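Long-range contacts in uncharacterized protein (Bacteroides ovatus, PDB 4ID2), which is of unknown function but belongs to the DUF4738 family and folds into a beta-barrel-like structure: residues K43-D54 / V69-G80; P118-S126 / M136-A144. All coordinates share one frame; numbering follows the deposited sequence. Where two conformers were deposited one is given.

Contact 1: residues K43-D54 / V69-G80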
# COMPACT_ATOMS: atom_id res chain seq x y z
N LYS A 43 25.55 -11.80 -18.61
CA LYS A 43 25.09 -12.48 -19.83
C LYS A 43 23.88 -11.75 -20.40
O LYS A 43 23.05 -11.27 -19.64
CB LYS A 43 24.75 -13.95 -19.53
CG LYS A 43 25.98 -14.82 -19.23
CD LYS A 43 26.78 -15.18 -20.48
CE LYS A 43 27.88 -16.17 -20.19
NZ LYS A 43 28.71 -16.45 -21.40
N ASP A 44 23.78 -11.67 -21.74
CA ASP A 44 22.69 -10.99 -22.45
C ASP A 44 21.42 -11.85 -22.52
O ASP A 44 21.50 -13.00 -22.97
CB ASP A 44 23.12 -10.63 -23.88
CG ASP A 44 24.27 -9.65 -23.97
OD1 ASP A 44 24.26 -8.65 -23.23
OD2 ASP A 44 25.16 -9.86 -24.83
N TYR A 45 20.27 -11.29 -22.12
CA TYR A 45 18.96 -11.97 -22.17
C TYR A 45 18.01 -11.25 -23.10
O TYR A 45 18.09 -10.03 -23.20
CB TYR A 45 18.30 -12.02 -20.78
CG TYR A 45 18.96 -12.98 -19.82
CD1 TYR A 45 20.20 -12.69 -19.26
CD2 TYR A 45 18.32 -14.14 -19.41
CE1 TYR A 45 20.82 -13.58 -18.39
CE2 TYR A 45 18.92 -15.02 -18.52
CZ TYR A 45 20.15 -14.71 -17.97
OH TYR A 45 20.77 -15.58 -17.11
N HIS A 46 17.09 -11.98 -23.73
CA HIS A 46 16.01 -11.44 -24.57
C HIS A 46 14.72 -11.93 -23.96
O HIS A 46 14.59 -13.12 -23.71
CB HIS A 46 16.14 -11.91 -26.04
CG HIS A 46 17.15 -11.16 -26.85
ND1 HIS A 46 18.43 -10.92 -26.38
CD2 HIS A 46 17.06 -10.69 -28.11
CE1 HIS A 46 19.06 -10.27 -27.35
NE2 HIS A 46 18.26 -10.10 -28.40
N SER A 47 13.78 -11.02 -23.66
CA SER A 47 12.52 -11.39 -23.02
C SER A 47 11.36 -10.94 -23.87
O SER A 47 11.17 -9.74 -24.05
CB SER A 47 12.43 -10.75 -21.64
OG SER A 47 11.19 -11.04 -21.01
N LEU A 48 10.57 -11.88 -24.40
CA LEU A 48 9.39 -11.56 -25.21
C LEU A 48 8.16 -11.89 -24.38
O LEU A 48 8.06 -13.01 -23.87
CB LEU A 48 9.40 -12.35 -26.53
CG LEU A 48 8.19 -12.14 -27.46
CD1 LEU A 48 8.16 -10.73 -28.03
CD2 LEU A 48 8.19 -13.17 -28.58
N VAL A 49 7.23 -10.92 -24.24
CA VAL A 49 5.99 -11.12 -23.50
C VAL A 49 4.83 -10.80 -24.43
O VAL A 49 4.85 -9.78 -25.10
CB VAL A 49 5.92 -10.29 -22.20
CG1 VAL A 49 4.64 -10.61 -21.44
CG2 VAL A 49 7.12 -10.58 -21.31
N SER A 50 3.83 -11.71 -24.51
CA SER A 50 2.68 -11.54 -25.39
C SER A 50 1.39 -11.80 -24.66
O SER A 50 1.17 -12.93 -24.23
CB SER A 50 2.77 -12.50 -26.58
OG SER A 50 3.95 -12.29 -27.33
N ARG A 51 0.52 -10.78 -24.54
CA ARG A 51 -0.79 -10.94 -23.92
C ARG A 51 -1.82 -11.09 -25.01
O ARG A 51 -1.83 -10.31 -25.96
CB ARG A 51 -1.13 -9.75 -23.04
CG ARG A 51 -2.37 -9.96 -22.17
CD ARG A 51 -2.75 -8.67 -21.48
NE ARG A 51 -3.38 -7.75 -22.42
CZ ARG A 51 -3.50 -6.43 -22.25
NH1 ARG A 51 -4.07 -5.69 -23.18
NH2 ARG A 51 -3.06 -5.86 -21.13
N THR A 52 -2.68 -12.09 -24.90
CA THR A 52 -3.77 -12.30 -25.84
C THR A 52 -5.00 -12.74 -25.07
O THR A 52 -4.86 -13.36 -24.00
CB THR A 52 -3.41 -13.33 -26.92
OG1 THR A 52 -3.12 -14.59 -26.30
CG2 THR A 52 -2.25 -12.89 -27.81
N PRO A 53 -6.21 -12.45 -25.57
CA PRO A 53 -7.41 -12.97 -24.89
C PRO A 53 -7.44 -14.49 -24.98
O PRO A 53 -7.06 -15.06 -26.01
CB PRO A 53 -8.58 -12.33 -25.66
CG PRO A 53 -7.98 -11.37 -26.61
CD PRO A 53 -6.56 -11.76 -26.82
N ASP A 54 -7.85 -15.15 -23.89
CA ASP A 54 -7.97 -16.60 -23.86
C ASP A 54 -9.45 -16.94 -23.71
O ASP A 54 -10.04 -16.77 -22.63
CB ASP A 54 -7.11 -17.22 -22.74
CG ASP A 54 -6.89 -18.72 -22.90
OD1 ASP A 54 -7.60 -19.34 -23.71
OD2 ASP A 54 -6.04 -19.27 -22.17
N VAL A 69 -13.69 -11.39 -21.21
CA VAL A 69 -12.89 -12.60 -21.45
C VAL A 69 -11.51 -12.35 -20.81
O VAL A 69 -10.97 -11.24 -20.91
CB VAL A 69 -12.80 -13.00 -22.95
CG1 VAL A 69 -11.84 -12.11 -23.72
CG2 VAL A 69 -12.37 -14.45 -23.10
N ASP A 70 -10.98 -13.36 -20.11
CA ASP A 70 -9.69 -13.25 -19.42
C ASP A 70 -8.54 -13.44 -20.42
O ASP A 70 -8.76 -13.88 -21.55
CB ASP A 70 -9.62 -14.27 -18.28
CG ASP A 70 -8.62 -13.97 -17.19
OD1 ASP A 70 -7.84 -13.00 -17.33
OD2 ASP A 70 -8.60 -14.72 -16.20
N ASN A 71 -7.30 -13.11 -20.00
CA ASN A 71 -6.13 -13.21 -20.86
C ASN A 71 -5.13 -14.26 -20.41
O ASN A 71 -5.09 -14.63 -19.24
CB ASN A 71 -5.39 -11.86 -20.90
CG ASN A 71 -6.27 -10.70 -21.31
OD1 ASN A 71 -6.64 -10.57 -22.48
ND2 ASN A 71 -6.63 -9.84 -20.36
N LYS A 72 -4.27 -14.67 -21.36
CA LYS A 72 -3.11 -15.51 -21.12
C LYS A 72 -1.90 -14.65 -21.49
O LYS A 72 -2.02 -13.79 -22.35
CB LYS A 72 -3.14 -16.83 -21.91
CG LYS A 72 -3.03 -16.70 -23.43
CD LYS A 72 -3.11 -18.07 -24.10
CE LYS A 72 -3.01 -17.97 -25.60
NZ LYS A 72 -3.00 -19.30 -26.25
N ILE A 73 -0.75 -14.87 -20.83
CA ILE A 73 0.46 -14.13 -21.15
C ILE A 73 1.58 -15.12 -21.39
O ILE A 73 1.96 -15.83 -20.46
CB ILE A 73 0.83 -13.08 -20.05
CG1 ILE A 73 -0.21 -11.94 -20.05
CG2 ILE A 73 2.22 -12.52 -20.33
CD1 ILE A 73 -0.03 -10.87 -19.04
N VAL A 74 2.13 -15.16 -22.61
CA VAL A 74 3.26 -16.04 -22.91
C VAL A 74 4.54 -15.25 -22.63
O VAL A 74 4.74 -14.21 -23.23
CB VAL A 74 3.23 -16.57 -24.36
CG1 VAL A 74 4.47 -17.42 -24.67
CG2 VAL A 74 1.95 -17.37 -24.62
N LEU A 75 5.38 -15.74 -21.71
CA LEU A 75 6.67 -15.13 -21.38
C LEU A 75 7.75 -16.05 -21.93
O LEU A 75 7.87 -17.18 -21.46
CB LEU A 75 6.79 -14.91 -19.86
CG LEU A 75 8.20 -14.65 -19.25
CD1 LEU A 75 8.96 -13.57 -19.97
CD2 LEU A 75 8.10 -14.25 -17.79
N HIS A 76 8.49 -15.61 -22.97
CA HIS A 76 9.58 -16.37 -23.57
C HIS A 76 10.91 -15.67 -23.25
O HIS A 76 11.24 -14.65 -23.85
CB HIS A 76 9.40 -16.54 -25.08
CG HIS A 76 10.27 -17.61 -25.68
ND1 HIS A 76 10.15 -17.97 -27.01
CD2 HIS A 76 11.23 -18.39 -25.12
CE1 HIS A 76 11.03 -18.94 -27.21
NE2 HIS A 76 11.70 -19.23 -26.10
N LEU A 77 11.66 -16.22 -22.29
CA LEU A 77 12.96 -15.70 -21.87
C LEU A 77 14.08 -16.53 -22.47
O LEU A 77 14.08 -17.74 -22.28
CB LEU A 77 13.04 -15.72 -20.33
CG LEU A 77 14.33 -15.18 -19.70
CD1 LEU A 77 14.56 -13.73 -20.09
CD2 LEU A 77 14.30 -15.35 -18.19
N THR A 78 15.03 -15.90 -23.18
CA THR A 78 16.15 -16.61 -23.79
C THR A 78 17.48 -15.97 -23.43
O THR A 78 17.53 -14.79 -23.10
CB THR A 78 16.00 -16.68 -25.32
OG1 THR A 78 16.05 -15.36 -25.85
CG2 THR A 78 14.70 -17.33 -25.75
N ARG A 79 18.56 -16.76 -23.47
CA ARG A 79 19.93 -16.32 -23.23
C ARG A 79 20.76 -16.93 -24.35
O ARG A 79 21.13 -18.10 -24.27
CB ARG A 79 20.41 -16.74 -21.83
CG ARG A 79 21.83 -16.30 -21.50
CD ARG A 79 22.36 -16.85 -20.18
NE ARG A 79 22.27 -18.31 -20.10
CZ ARG A 79 21.45 -19.01 -19.30
NH1 ARG A 79 20.62 -18.39 -18.47
NH2 ARG A 79 21.47 -20.33 -19.33
N GLY A 80 20.93 -16.17 -25.43
CA GLY A 80 21.60 -16.67 -26.62
C GLY A 80 20.71 -17.67 -27.33
O GLY A 80 19.51 -17.42 -27.49
O HOH W 1 20.47 -13.37 -25.60
O HOH W 2 -0.56 -14.71 -25.30
O HOH W 3 5.87 -14.39 -25.72
O HOH W 4 -5.15 -9.25 -24.31
O HOH W 5 -6.02 -19.29 -26.35
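R79 lies alongside Y45, and its chain can be followed over the tyrosine ring. CB sits over one face, 4.2 Å from the ring centroid and 18° off the normal, a CH-pi contact displaced toward the rim. CG turns to the carbonyl oxygen of D44 at 3.6 Å. CD runs past CZ and OH of Y45, and the bend at chi3 (54°) brings the guanidinium back to the phenol, where NH1 donates to Y45 OH at 3.1 Å. That bond is bent, and the oxygen lies off the guanidinium plane; NH1 also binds the carbonyl of A144, and NH2 pairs with E82. With Y45 cut back to an alanine, the aliphatic part of R79 is likely to lose its cover and NH1 one of its acceptors. At the ring edge, Y45 CD2 meets L77 CD1 at 3.8 Å. Farther along the same face V49 packs against I73 and L75, and R51 CG rests on I73 CG1. On the other face K72, extended beyond CG, crosses T52 OG1 with its CE at 3.5 Å, and a water joins its NZ to D54 OD1. Paired backbone bonds at H46-T78, L48-H76, S50-V74 and T52-K72 hold the ladder, with D54 N to D70 O beyond them. This is a long antiparallel pairing between the strands at 43-53 and 67-79, part of the mixed sheet of a beta-barrel-like fold.

Contact 2: residues P118-S126 / M136-A144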
# COMPACT_ATOMS: atom_id res chain seq x y z
N PRO A 118 20.04 -10.32 -6.88
CA PRO A 118 20.89 -11.51 -6.68
C PRO A 118 20.10 -12.83 -6.77
O PRO A 118 20.66 -13.85 -7.17
CB PRO A 118 21.48 -11.30 -5.29
CG PRO A 118 21.37 -9.84 -5.03
CD PRO A 118 20.09 -9.43 -5.71
N GLN A 119 18.79 -12.80 -6.41
CA GLN A 119 17.92 -13.97 -6.49
C GLN A 119 17.71 -14.36 -7.96
O GLN A 119 18.00 -15.49 -8.34
CB GLN A 119 16.55 -13.71 -5.81
CG GLN A 119 16.56 -13.96 -4.30
CD GLN A 119 17.41 -12.98 -3.52
OE1 GLN A 119 17.58 -11.82 -3.91
NE2 GLN A 119 17.94 -13.42 -2.38
N GLY A 120 17.27 -13.40 -8.76
CA GLY A 120 17.04 -13.63 -10.17
C GLY A 120 16.47 -12.44 -10.92
O GLY A 120 16.54 -11.30 -10.45
N ILE A 121 15.89 -12.71 -12.08
CA ILE A 121 15.27 -11.73 -12.96
C ILE A 121 13.86 -11.52 -12.44
O ILE A 121 13.09 -12.47 -12.42
CB ILE A 121 15.29 -12.25 -14.43
CG1 ILE A 121 16.74 -12.52 -14.89
CG2 ILE A 121 14.59 -11.27 -15.37
CD1 ILE A 121 16.85 -13.44 -16.03
N VAL A 122 13.51 -10.29 -12.04
CA VAL A 122 12.20 -9.99 -11.47
C VAL A 122 11.29 -9.34 -12.50
O VAL A 122 11.69 -8.38 -13.17
CB VAL A 122 12.33 -9.10 -10.21
CG1 VAL A 122 10.96 -8.78 -9.61
CG2 VAL A 122 13.23 -9.77 -9.18
N TYR A 123 10.05 -9.84 -12.59
CA TYR A 123 9.00 -9.31 -13.45
C TYR A 123 7.89 -8.76 -12.60
O TYR A 123 7.52 -9.39 -11.62
CB TYR A 123 8.41 -10.39 -14.37
CG TYR A 123 9.32 -10.79 -15.51
CD1 TYR A 123 10.40 -11.65 -15.29
CD2 TYR A 123 9.10 -10.34 -16.80
CE1 TYR A 123 11.26 -11.99 -16.33
CE2 TYR A 123 9.95 -10.68 -17.84
CZ TYR A 123 11.02 -11.53 -17.61
OH TYR A 123 11.86 -11.88 -18.64
N ALA A 124 7.35 -7.60 -12.96
CA ALA A 124 6.20 -7.05 -12.26
C ALA A 124 4.99 -7.65 -12.93
O ALA A 124 4.96 -7.73 -14.16
CB ALA A 124 6.18 -5.53 -12.36
N ALA A 125 4.05 -8.17 -12.15
CA ALA A 125 2.84 -8.80 -12.68
C ALA A 125 1.62 -8.16 -12.06
O ALA A 125 1.68 -7.67 -10.93
CB ALA A 125 2.86 -10.29 -12.39
N SER A 126 0.51 -8.12 -12.80
CA SER A 126 -0.71 -7.53 -12.26
C SER A 126 -1.97 -8.19 -12.80
O SER A 126 -2.03 -8.59 -13.96
CB SER A 126 -0.77 -6.04 -12.56
OG SER A 126 -0.65 -5.77 -13.95
N MSE A 136 -3.99 -5.43 -8.63
CA MSE A 136 -3.21 -6.00 -7.55
C MSE A 136 -1.78 -6.25 -8.02
O MSE A 136 -1.59 -7.02 -8.94
CB MSE A 136 -3.85 -7.30 -7.08
CG MSE A 136 -3.10 -7.97 -5.96
SE MSE A 136 -4.05 -9.58 -5.52
CE MSE A 136 -5.17 -8.76 -4.03
N PRO A 137 -0.77 -5.65 -7.36
CA PRO A 137 0.62 -5.89 -7.77
C PRO A 137 1.12 -7.25 -7.29
O PRO A 137 0.87 -7.65 -6.15
CB PRO A 137 1.38 -4.74 -7.11
CG PRO A 137 0.57 -4.39 -5.92
CD PRO A 137 -0.85 -4.69 -6.24
N LEU A 138 1.78 -8.00 -8.19
CA LEU A 138 2.36 -9.32 -7.92
C LEU A 138 3.75 -9.36 -8.56
O LEU A 138 4.09 -8.43 -9.30
CB LEU A 138 1.46 -10.43 -8.51
CG LEU A 138 -0.01 -10.42 -8.08
CD1 LEU A 138 -0.92 -10.93 -9.19
CD2 LEU A 138 -0.22 -11.20 -6.81
N SER A 139 4.55 -10.40 -8.31
CA SER A 139 5.87 -10.49 -8.95
C SER A 139 6.28 -11.93 -9.28
O SER A 139 5.83 -12.86 -8.62
CB SER A 139 6.94 -9.84 -8.07
OG SER A 139 6.95 -10.44 -6.79
N ILE A 140 7.07 -12.09 -10.37
CA ILE A 140 7.61 -13.37 -10.85
C ILE A 140 9.12 -13.24 -10.83
O ILE A 140 9.63 -12.31 -11.45
CB ILE A 140 7.11 -13.72 -12.28
CG1 ILE A 140 5.58 -13.67 -12.43
CG2 ILE A 140 7.66 -15.07 -12.76
CD1 ILE A 140 5.16 -13.27 -13.80
N THR A 141 9.82 -14.14 -10.14
CA THR A 141 11.29 -14.11 -10.11
C THR A 141 11.79 -15.35 -10.83
O THR A 141 11.36 -16.45 -10.49
CB THR A 141 11.80 -14.02 -8.67
OG1 THR A 141 11.21 -12.88 -8.05
CG2 THR A 141 13.33 -13.91 -8.59
N ILE A 142 12.66 -15.18 -11.84
CA ILE A 142 13.21 -16.30 -12.62
C ILE A 142 14.72 -16.33 -12.43
O ILE A 142 15.37 -15.31 -12.66
CB ILE A 142 12.81 -16.21 -14.11
CG1 ILE A 142 11.28 -16.25 -14.28
CG2 ILE A 142 13.46 -17.36 -14.91
CD1 ILE A 142 10.78 -15.64 -15.56
N THR A 143 15.28 -17.48 -12.03
CA THR A 143 16.73 -17.60 -11.83
C THR A 143 17.40 -17.83 -13.17
O THR A 143 16.72 -18.09 -14.16
CB THR A 143 17.07 -18.73 -10.85
OG1 THR A 143 16.70 -19.98 -11.43
CG2 THR A 143 16.41 -18.55 -9.49
N ALA A 144 18.74 -17.77 -13.21
CA ALA A 144 19.49 -17.99 -14.44
C ALA A 144 19.29 -19.41 -14.99
O ALA A 144 19.30 -19.59 -16.21
CB ALA A 144 20.97 -17.72 -14.21
O HOH W 6 20.19 -16.45 -10.51
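M136, a selenomethionine, meets S126 through its backbone: its carbonyl oxygen takes a CA-H...O contact from S126 CA at 3.5 Å, while the side chain leads off to pack on L156 of the second subunit. L138 follows, exchanging backbone bonds with A125. The one from A125 N reaches L138 O from above the carbonyl plane, 48° out of it, and CB of L138 faces CB of A125 at 4.1 Å. S139 comes next on the opposite face; its CB lies 3.6 Å from Y123 O, and its hydroxyl is bonded to Q151. The two strands, 121-128 and 134-142, form a beta hairpin, the central pair of a four-stranded antiparallel sheet flanked by 107-116 and 148-158. I140 serves two neighbours: its CB meets Y123 CB, while CD1 reaches A125 CB at 4.0 Å. Its carbonyl accepts the Y123 amide almost straight on and also lies at the edge of the Y123 ring, in its plane. T141 stands beside V122, both side chains pointing the same way. Its chi1 of -55° sets OG1 beside the backbone N and CG2 anti to it, which directs this methyl to G120, 4.0 Å from the glycine N; OG1 faces V122 CG2 and bonds to Q151. I142 crosses Y123, its CD1 3.8 Å from ring atom CE1, and trades backbone bonds with I121. At G120 a side-chain carbon would run into I142 O. T143, past the strand, lays its CG2 against Q119 O at 3.6 Å, and its hydroxyl is held by D145.

How the contacts relate
Contact 1 closes before contact 2 opens along the chain, and their centres are 13 Å apart. They belong to two different sheets whose inner faces meet: the side with Y45, S47, L75 and L77 lies against the side with I121, Y123 and I142. Two probable hydrogen bonds cross between them, S47 OG to Y123 OH at 2.6 Å and R79 NH1 to the carbonyl oxygen of A144 at 2.9 Å. Around these, L77 CD1 packs on Y123 OH, and Y45 CE2 meets I121 CD1 at 3.6 Å. With the function unknown, no site can be assigned here; a sulfate, probably from the crystallisation liquor, lies about 3 Å from the D54 side chain in contact 1.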